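Local coordinates for aspartate aminotransferase (PDB 4H51) that uses a pyridoxal-phosphate cofactor to catalyse amino-group transfer between aspartate and 2-oxoglutarate, working as a homodimer, at the interface of chains A and B. Sequence-based numbering; all coordinates share one arbitrary frame. Chains: chain A/B, Aspartate aminotransferase.

Contact 1: the interface of chains A and B. Residues chain A 30, 32-33, 147; chain B 83, 86, 299, 303.
B:Arg299 reaches across the dimer interface to A:Asp30 and A:Phe33, burying the most surface of the patch. Its NE lies 2.9 Å from the carboxylate OD1 of A:Asp30, a salt bridge and a nearly linear hydrogen bond (178° at the hydrogen). OD1 lies in the guanidinium plane, but NE meets it from above the carboxylate, the two planes standing 69° apart. The pairing is therefore not a flat bidentate one, and the second contact, NH2 of B:Arg299 to OD2 of A:Asp30 at 3.3 Å, is weak. OD2 of A:Asp30 also takes the backbone N of A:Phe33 at 2.9 Å through its anti lone pair, so A:Asp30 caps the start of helix 31-41 while binding the arginine. B:Arg299 extends away from its backbone and then bends at chi2 (52°), which brings its guanidinium to the A:Phe33 ring. That ring stands steeply to it and sets its CE1 rim against one guanidinium face, CE1 of A:Phe33 being 3.9 Å from CZ of B:Arg299. A face of the phenyl ring receives B:Ile86, whose CG1 is 3.9 Å from CD2 of A:Phe33, while the methyl CG2 of B:Thr303 touches CZ of A:Phe33 at 3.9 Å. The hydroxyl OG1 of B:Thr303 accepts a bond from NH1 of B:Arg299 at 2.9 Å, and a water links NH2 to NE1 of A:Trp147. The in-plane partners A:Asp30 OD1, B:Thr303 OG1 and the water together restrain the guanidinium's rotation. In class I aminotransferases this arginine recognises the substrate's distal carboxylate in the neighbouring subunit, the tryptophan stacks on the cofactor ring, and B:Tyr83 corresponds to the tyrosine that binds the cofactor phosphate. The site lies where the end of helix 287-299 of chain B meets the start of helix 31-41 of chain A, at the active-site entrance.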
# COMPACT_ATOMS: atom_id res chain seq x y z
N ASP A 30 0.43 -5.46 17.74
CA ASP A 30 1.09 -4.18 17.77
C ASP A 30 0.75 -3.47 19.08
O ASP A 30 -0.43 -3.31 19.39
CB ASP A 30 0.60 -3.33 16.60
CG ASP A 30 1.35 -2.03 16.51
OD1 ASP A 30 2.50 -2.04 16.04
OD2 ASP A 30 0.81 -1.01 16.94
N ILE A 32 0.90 -0.33 20.26
CA ILE A 32 0.17 0.95 20.15
C ILE A 32 -1.28 0.72 19.63
O ILE A 32 -2.25 1.15 20.28
CB ILE A 32 0.95 1.95 19.29
CG1 ILE A 32 2.28 2.34 19.95
CG2 ILE A 32 0.15 3.23 18.97
CD1 ILE A 32 2.08 2.98 21.31
N PHE A 33 -1.43 0.04 18.50
CA PHE A 33 -2.78 -0.21 17.96
C PHE A 33 -3.64 -1.03 18.90
O PHE A 33 -4.83 -0.76 19.04
CB PHE A 33 -2.74 -0.82 16.55
CG PHE A 33 -2.70 0.21 15.45
CD1 PHE A 33 -1.55 0.94 15.22
CD2 PHE A 33 -3.79 0.45 14.66
CE1 PHE A 33 -1.50 1.88 14.21
CE2 PHE A 33 -3.74 1.37 13.64
CZ PHE A 33 -2.61 2.12 13.42
N TRP A 147 10.19 5.96 17.54
CA TRP A 147 8.92 5.35 17.13
C TRP A 147 9.07 3.83 17.06
O TRP A 147 9.94 3.36 16.34
CB TRP A 147 8.61 5.92 15.75
CG TRP A 147 7.28 5.57 15.15
CD1 TRP A 147 6.03 5.74 15.72
CD2 TRP A 147 7.01 5.08 13.80
NE1 TRP A 147 5.03 5.32 14.87
CE2 TRP A 147 5.56 4.91 13.70
CE3 TRP A 147 7.80 4.73 12.72
CZ2 TRP A 147 4.96 4.48 12.54
CZ3 TRP A 147 7.17 4.25 11.58
CH2 TRP A 147 5.79 4.16 11.50
N TYR B 83 -7.20 6.63 11.37
CA TYR B 83 -6.61 5.38 10.88
C TYR B 83 -7.64 4.25 10.88
O TYR B 83 -8.38 4.07 11.85
CB TYR B 83 -5.44 4.92 11.74
CG TYR B 83 -4.15 5.72 11.60
CD1 TYR B 83 -3.45 5.74 10.39
CD2 TYR B 83 -3.61 6.38 12.70
CE1 TYR B 83 -2.25 6.44 10.28
CE2 TYR B 83 -2.42 7.08 12.61
CZ TYR B 83 -1.73 7.10 11.40
OH TYR B 83 -0.54 7.80 11.33
N ILE B 86 -5.14 -2.05 11.48
CA ILE B 86 -4.09 -2.58 10.61
C ILE B 86 -4.68 -3.53 9.52
O ILE B 86 -4.30 -3.50 8.33
CB ILE B 86 -3.00 -3.29 11.48
CG1 ILE B 86 -2.18 -2.26 12.29
CG2 ILE B 86 -2.06 -4.15 10.64
CD1 ILE B 86 -1.52 -2.85 13.55
N ARG B 299 1.83 -4.10 9.15
CA ARG B 299 2.35 -3.01 10.00
C ARG B 299 3.79 -2.65 9.65
O ARG B 299 4.17 -1.47 9.70
CB ARG B 299 2.31 -3.45 11.46
CG ARG B 299 2.82 -2.47 12.49
CD ARG B 299 2.21 -1.07 12.42
NE ARG B 299 2.29 -0.41 13.71
CZ ARG B 299 2.29 0.91 13.93
NH1 ARG B 299 2.26 1.80 12.94
NH2 ARG B 299 2.32 1.38 15.17
N THR B 303 1.66 0.08 7.71
CA THR B 303 0.84 0.31 8.88
C THR B 303 -0.64 -0.08 8.71
O THR B 303 -1.16 -0.93 9.45
CB THR B 303 0.98 1.77 9.42
OG1 THR B 303 2.27 1.93 10.01
CG2 THR B 303 -0.05 2.04 10.50
O HOH W 1 2.00 4.39 15.59

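Contact 2: the interface of chains A and B. Residues chain A 67-68, 71-72, 75, 312; chain B 75, 81.
Helix 65-76 of chain A meets helix 65-76 of chain B through A:Leu75 and B:Leu75, and also receives B:Tyr81 from the loop that follows the chain B helix. The two leucines reach toward each other tip to tip, the CD2 methyls of A:Leu75 and B:Leu75 3.5 Å apart; since the same residue meets its own copy, this point must lie near the two-fold axis. B:Leu75, with 94 Å² buried, the most in the patch, lies against the chain A helix. There its CD1 rests 3.9 Å from CB of A:Glu71, and its CD2 lies 3.6 Å from the amide oxygen OE1 of A:Gln72, whose side chain crosses it at about a right angle. With CG anti to the backbone N (chi1 -161°), the B:Leu75 side chain turns CD1 to A:Glu71 and CD2 to A:Leu75 and A:Gln72. The polar contact is made by the phenol OH of B:Tyr81, which donates to the carboxylate OE2 of A:Glu71. The modelled separation of these two oxygens, 2.4 Å, is very short, so its exact length and strength are doubtful. OE2 sits at the edge of the tyrosine ring, in its plane, and uses its anti lone pair; ring and carboxylate are nearly coplanar, 25° apart. A:Glu71 bends at chi2 (-92°), which directs its carboxylate at the phenol. The ring's hydroxyl end is flanked from opposite sides of its plane: CG1 of A:Val67 approaches CZ of B:Tyr81 at 3.6 Å from one, and NH1 of A:Arg68 lies 3.8 Å from CE2 of B:Tyr81 on the other. The nearby guanidinium may help to stabilise the glutamate's negative charge. Behind the first shell, CD2 of A:Leu312 packs 3.6 Å from CG of A:Glu71. Helix 307-318 thereby backs helix 65-76 from within chain A, and the site lies at the dimer seam, where the two copies of helix 65-76 pack beside the symmetry axis.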
# COMPACT_ATOMS: atom_id res chain seq x y z
N VAL A 67 -9.80 20.15 4.07
CA VAL A 67 -9.99 18.83 3.43
C VAL A 67 -11.44 18.61 3.00
O VAL A 67 -11.68 18.09 1.92
CB VAL A 67 -9.53 17.69 4.33
CG1 VAL A 67 -10.00 16.32 3.79
CG2 VAL A 67 -8.00 17.73 4.47
N ARG A 68 -12.38 19.00 3.85
CA ARG A 68 -13.81 19.04 3.45
C ARG A 68 -14.04 19.82 2.18
O ARG A 68 -14.72 19.35 1.29
CB ARG A 68 -14.66 19.63 4.57
CG ARG A 68 -14.84 18.66 5.69
CD ARG A 68 -15.82 17.61 5.25
NE ARG A 68 -16.21 16.74 6.35
CZ ARG A 68 -15.87 15.45 6.49
NH1 ARG A 68 -15.11 14.80 5.62
NH2 ARG A 68 -16.32 14.82 7.56
N GLU A 71 -12.60 17.85 -0.81
CA GLU A 71 -13.40 16.69 -1.23
C GLU A 71 -14.49 17.11 -2.24
O GLU A 71 -14.71 16.44 -3.25
CB GLU A 71 -14.02 15.96 -0.02
CG GLU A 71 -13.06 15.12 0.82
CD GLU A 71 -12.98 13.64 0.40
OE1 GLU A 71 -13.39 13.31 -0.72
OE2 GLU A 71 -12.51 12.80 1.22
N GLN A 72 -15.15 18.25 -1.99
CA GLN A 72 -16.19 18.76 -2.90
C GLN A 72 -15.63 19.23 -4.22
O GLN A 72 -16.21 18.95 -5.27
CB GLN A 72 -17.00 19.91 -2.27
CG GLN A 72 -18.20 20.28 -3.12
CD GLN A 72 -19.23 19.17 -3.14
OE1 GLN A 72 -19.72 18.77 -2.09
NE2 GLN A 72 -19.58 18.69 -4.31
N LEU A 75 -14.76 16.12 -6.29
CA LEU A 75 -15.96 15.47 -6.79
C LEU A 75 -16.52 16.22 -7.99
O LEU A 75 -16.91 15.62 -9.01
CB LEU A 75 -17.01 15.34 -5.68
CG LEU A 75 -17.79 14.01 -5.72
CD1 LEU A 75 -16.75 12.88 -5.77
CD2 LEU A 75 -18.70 13.82 -4.50
N LEU A 312 -6.36 14.99 -2.86
CA LEU A 312 -6.79 15.92 -1.83
C LEU A 312 -5.61 16.82 -1.44
O LEU A 312 -5.74 18.05 -1.36
CB LEU A 312 -7.28 15.17 -0.59
CG LEU A 312 -8.68 14.48 -0.62
CD1 LEU A 312 -8.85 13.69 0.68
CD2 LEU A 312 -9.80 15.48 -0.75
N LEU B 75 -19.68 11.29 0.84
CA LEU B 75 -19.49 12.68 1.16
C LEU B 75 -20.60 13.16 2.11
O LEU B 75 -20.33 13.84 3.12
CB LEU B 75 -19.46 13.50 -0.12
CG LEU B 75 -18.84 14.88 -0.02
CD1 LEU B 75 -17.63 14.78 0.84
CD2 LEU B 75 -18.45 15.43 -1.39
N TYR B 81 -11.21 10.78 9.04
CA TYR B 81 -10.05 10.18 8.34
C TYR B 81 -9.13 9.49 9.33
O TYR B 81 -7.91 9.39 9.10
CB TYR B 81 -9.26 11.29 7.63
CG TYR B 81 -10.03 11.92 6.53
CD1 TYR B 81 -10.05 11.36 5.28
CD2 TYR B 81 -10.76 13.07 6.75
CE1 TYR B 81 -10.78 11.93 4.24
CE2 TYR B 81 -11.50 13.64 5.73
CZ TYR B 81 -11.48 13.08 4.48
OH TYR B 81 -12.22 13.63 3.47

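Contact 1 and contact 2 are about 25 Å apart, measured between the centres of their C-alpha atoms, and share no residue. They are joined by the chain B segment after helix 65-76: it supplies B:Tyr81 to contact 2 and, two residues on, B:Tyr83 to contact 1, with B:Ile86 following. Contact 2 is mainly a subunit-packing site, whereas contact 1 carries active-site residues across the interface. Packing at contact 2 may therefore help to position the crossing segment. Two-fold symmetry gives each contact a twin, so both active sites of the homodimer draw on both chains.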